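Long-range contact in T9SS C-terminal target domain-containing protein (Bacteroides cellulosilyticus, PDB 5JVK), which probably hydrolyses O-glycosyl bonds as a family 39 glycoside hydrolase of a gut symbiont: residues Val336-Ile341 / Tyr368-Val373. Numbering follows the deposited sequence.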
ATOM      1  N   VAL A 336      15.848   2.578  -4.478  1.00 26.84           N
ATOM      2  CA  VAL A 336      15.057   1.422  -4.901  1.00 26.35           C
ATOM      3  C   VAL A 336      13.624   1.625  -4.429  1.00 25.96           C
ATOM      4  O   VAL A 336      13.375   1.700  -3.231  1.00 26.18           O
ATOM      5  CB  VAL A 336      15.622   0.104  -4.327  1.00 26.02           C
ATOM      6  CG1 VAL A 336      14.805  -1.095  -4.801  1.00 25.86           C
ATOM      7  CG2 VAL A 336      17.084  -0.053  -4.719  1.00 26.13           C
ATOM      8  N   TRP A 337      12.690   1.704  -5.375  1.00 25.63           N
ATOM      9  CA  TRP A 337      11.283   1.968  -5.079  1.00 25.31           C
ATOM     10  C   TRP A 337      10.441   0.720  -5.321  1.00 24.62           C
ATOM     11  O   TRP A 337      10.421   0.197  -6.429  1.00 24.95           O
ATOM     12  CB  TRP A 337      10.790   3.118  -5.954  1.00 25.47           C
ATOM     13  CG  TRP A 337      11.480   4.407  -5.648  1.00 25.95           C
ATOM     14  CD1 TRP A 337      12.729   4.786  -6.050  1.00 26.23           C
ATOM     15  CD2 TRP A 337      10.968   5.487  -4.858  1.00 26.20           C
ATOM     16  NE1 TRP A 337      13.025   6.038  -5.563  1.00 26.27           N
ATOM     17  CE2 TRP A 337      11.961   6.492  -4.830  1.00 26.26           C
ATOM     18  CE3 TRP A 337       9.765   5.705  -4.175  1.00 26.21           C
ATOM     19  CZ2 TRP A 337      11.788   7.699  -4.146  1.00 26.36           C
ATOM     20  CZ3 TRP A 337       9.593   6.907  -3.491  1.00 26.35           C
ATOM     21  CH2 TRP A 337      10.602   7.887  -3.482  1.00 26.22           C
ATOM     22  N   VAL A 338       9.746   0.242  -4.291  1.00 23.60           N
ATOM     23  CA  VAL A 338       8.878  -0.932  -4.428  1.00 22.96           C
ATOM     24  C   VAL A 338       7.501  -0.436  -4.878  1.00 22.53           C
ATOM     25  O   VAL A 338       6.575  -0.300  -4.077  1.00 22.32           O
ATOM     26  CB  VAL A 338       8.822  -1.753  -3.121  1.00 22.81           C
ATOM     27  CG1 VAL A 338       8.014  -3.032  -3.314  1.00 22.69           C
ATOM     28  CG2 VAL A 338      10.236  -2.066  -2.642  1.00 22.87           C
ATOM     29  N   THR A 339       7.388  -0.158  -6.173  1.00 22.25           N
ATOM     30  CA  THR A 339       6.222   0.540  -6.724  1.00 22.26           C
ATOM     31  C   THR A 339       4.963  -0.323  -6.860  1.00 22.25           C
ATOM     32  O   THR A 339       3.874   0.215  -7.042  1.00 22.29           O
ATOM     33  CB  THR A 339       6.546   1.216  -8.074  1.00 22.18           C
ATOM     34  OG1 THR A 339       6.976   0.236  -9.028  1.00 22.15           O
ATOM     35  CG2 THR A 339       7.633   2.270  -7.888  1.00 22.14           C
ATOM     36  N   GLU A 340       5.109  -1.645  -6.778  1.00 22.36           N
ATOM     37  CA  GLU A 340       3.969  -2.537  -6.538  1.00 22.35           C
ATOM     38  C   GLU A 340       4.382  -3.725  -5.676  1.00 21.96           C
ATOM     39  O   GLU A 340       5.393  -4.373  -5.941  1.00 21.53           O
ATOM     40  CB  GLU A 340       3.369  -3.080  -7.840  1.00 22.56           C
ATOM     41  CG  GLU A 340       2.712  -2.055  -8.752  1.00 22.78           C
ATOM     42  CD  GLU A 340       2.033  -2.681  -9.962  1.00 23.16           C
ATOM     43  OE1 GLU A 340       1.804  -3.913  -9.982  1.00 23.16           O
ATOM     44  OE2 GLU A 340       1.735  -1.933 -10.913  1.00 23.93           O
ATOM     45  N   ILE A 341       3.593  -3.997  -4.643  1.00 21.40           N
ATOM     46  CA  ILE A 341       3.633  -5.282  -3.953  1.00 21.15           C
ATOM     47  C   ILE A 341       2.245  -5.517  -3.368  1.00 20.99           C
ATOM     48  O   ILE A 341       1.599  -4.574  -2.917  1.00 21.06           O
ATOM     49  CB  ILE A 341       4.745  -5.341  -2.878  1.00 21.16           C
ATOM     50  CG1 ILE A 341       4.849  -6.752  -2.287  1.00 21.32           C
ATOM     51  CG2 ILE A 341       4.520  -4.311  -1.775  1.00 21.19           C
ATOM     52  CD1 ILE A 341       6.077  -6.966  -1.428  1.00 21.33           C
ATOM     53  N   TYR A 368      15.328  -1.799   6.409  1.00 25.02           N
ATOM     54  CA  TYR A 368      15.030  -0.529   5.728  1.00 25.40           C
ATOM     55  C   TYR A 368      15.985  -0.229   4.577  1.00 25.38           C
ATOM     56  O   TYR A 368      17.199  -0.172   4.768  1.00 25.37           O
ATOM     57  CB  TYR A 368      15.024   0.664   6.694  1.00 25.64           C
ATOM     58  CG  TYR A 368      14.552   1.940   6.020  1.00 26.08           C
ATOM     59  CD1 TYR A 368      13.210   2.112   5.687  1.00 26.07           C
ATOM     60  CD2 TYR A 368      15.451   2.960   5.683  1.00 26.37           C
ATOM     61  CE1 TYR A 368      12.769   3.265   5.051  1.00 26.66           C
ATOM     62  CE2 TYR A 368      15.019   4.119   5.049  1.00 26.57           C
ATOM     63  CZ  TYR A 368      13.676   4.266   4.734  1.00 26.88           C
ATOM     64  OH  TYR A 368      13.231   5.407   4.108  1.00 27.15           O
ATOM     65  N   MET A 369      15.414  -0.057   3.387  1.00 25.47           N
ATOM     66  CA  MET A 369      16.173   0.354   2.200  1.00 25.84           C
ATOM     67  C   MET A 369      15.370   1.200   1.206  1.00 25.51           C
ATOM     68  O   MET A 369      15.921   2.139   0.637  1.00 25.63           O
ATOM     69  CB  MET A 369      16.816  -0.865   1.514  1.00 26.35           C
ATOM     70  CG  MET A 369      15.854  -1.837   0.849  1.00 26.80           C
ATOM     71  SD  MET A 369      15.707  -1.567  -0.928  1.00 27.84           S
ATOM     72  CE  MET A 369      14.318  -2.623  -1.333  1.00 27.76           C
ATOM     73  N   SER A 370      14.091   0.880   0.995  1.00 25.19           N
ATOM     74  CA  SER A 370      13.235   1.633   0.075  1.00 25.20           C
ATOM     75  C   SER A 370      12.545   2.808   0.777  1.00 25.13           C
ATOM     76  O   SER A 370      12.053   2.650   1.898  1.00 25.77           O
ATOM     77  CB  SER A 370      12.173   0.712  -0.530  1.00 25.11           C
ATOM     78  OG  SER A 370      11.403   1.391  -1.508  1.00 25.11           O
ATOM     79  N   PRO A 371      12.496   3.990   0.119  1.00 24.66           N
ATOM     80  CA  PRO A 371      11.712   5.112   0.648  1.00 24.01           C
ATOM     81  C   PRO A 371      10.220   5.073   0.285  1.00 23.28           C
ATOM     82  O   PRO A 371       9.480   5.961   0.702  1.00 23.21           O
ATOM     83  CB  PRO A 371      12.381   6.327   0.006  1.00 24.21           C
ATOM     84  CG  PRO A 371      12.868   5.821  -1.304  1.00 24.57           C
ATOM     85  CD  PRO A 371      13.250   4.380  -1.090  1.00 24.66           C
ATOM     86  N   GLY A 372       9.786   4.076  -0.488  1.00 22.56           N
ATOM     87  CA  GLY A 372       8.387   3.971  -0.896  1.00 22.06           C
ATOM     88  C   GLY A 372       7.990   2.561  -1.298  1.00 21.60           C
ATOM     89  O   GLY A 372       8.365   2.086  -2.372  1.00 21.68           O
ATOM     90  N   VAL A 373       7.234   1.898  -0.426  1.00 20.98           N
ATOM     91  CA  VAL A 373       6.676   0.580  -0.694  1.00 20.45           C
ATOM     92  C   VAL A 373       5.180   0.748  -0.926  1.00 20.12           C
ATOM     93  O   VAL A 373       4.432   1.038   0.012  1.00 20.08           O
ATOM     94  CB  VAL A 373       6.953  -0.386   0.476  1.00 20.40           C
ATOM     95  CG1 VAL A 373       6.286  -1.737   0.241  1.00 20.35           C
ATOM     96  CG2 VAL A 373       8.458  -0.542   0.671  1.00 20.55           C
TER
HETATM   97  O   HOH W   1      16.690   2.971  -1.889  1.00 25.23           O
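Pro-371 crosses Trp-337 at about a right angle and sets a single carbon over one face of the six-membered ring: CG sits 3.6 Å from the ring centroid, only 14° off the normal, which identifies a CH-pi contact rather than an edge approach. The indole reaches this place because its CG stands anti to the carbonyl carbon (chi1 -65°), while NE1 is hydrogen-bonded to Ser-335 OG. An alanine at Trp-337 would remove the indole and would probably leave the ring of Pro-371 and the backbone of Gly-372 less well packed. Beside this CH-pi contact, Ser-370 OG, anti to its own backbone N, donates to Val-336 O at 2.6 Å, in the carbonyl plane and on a lone pair. The same OG accepts from Gly-372 N along a nearly straight path (N-H...O 164°), closing an ST turn, and receives a weak bond from Val-338 N, which also bonds weakly to Gly-372 O at 3.0 Å. Topologically the contact joins strand 335-341 to the loop leading into strand 373-375, neighbouring parallel strands of the (beta/alpha)8 barrel connected through helix 350-366; the one bridge across is Val-338 with Val-373. These two valines lie side by side and point the same way, CB of Val-338 being 4.0 Å from CG2 of Val-373. From Ile-341, CG2 reaches CG1 of Val-373 at 3.7 Å, the two side chains crossing obliquely. Earlier along the loop, Met-369 is bent at chi2, bringing its SD to 3.8 Å from Val-336 CB; Trp-316 and Lys-320 of helix 312-325 also touch this methionine. A water accepts from Val-336 N and donates to Met-369 O, bridging the two backbones.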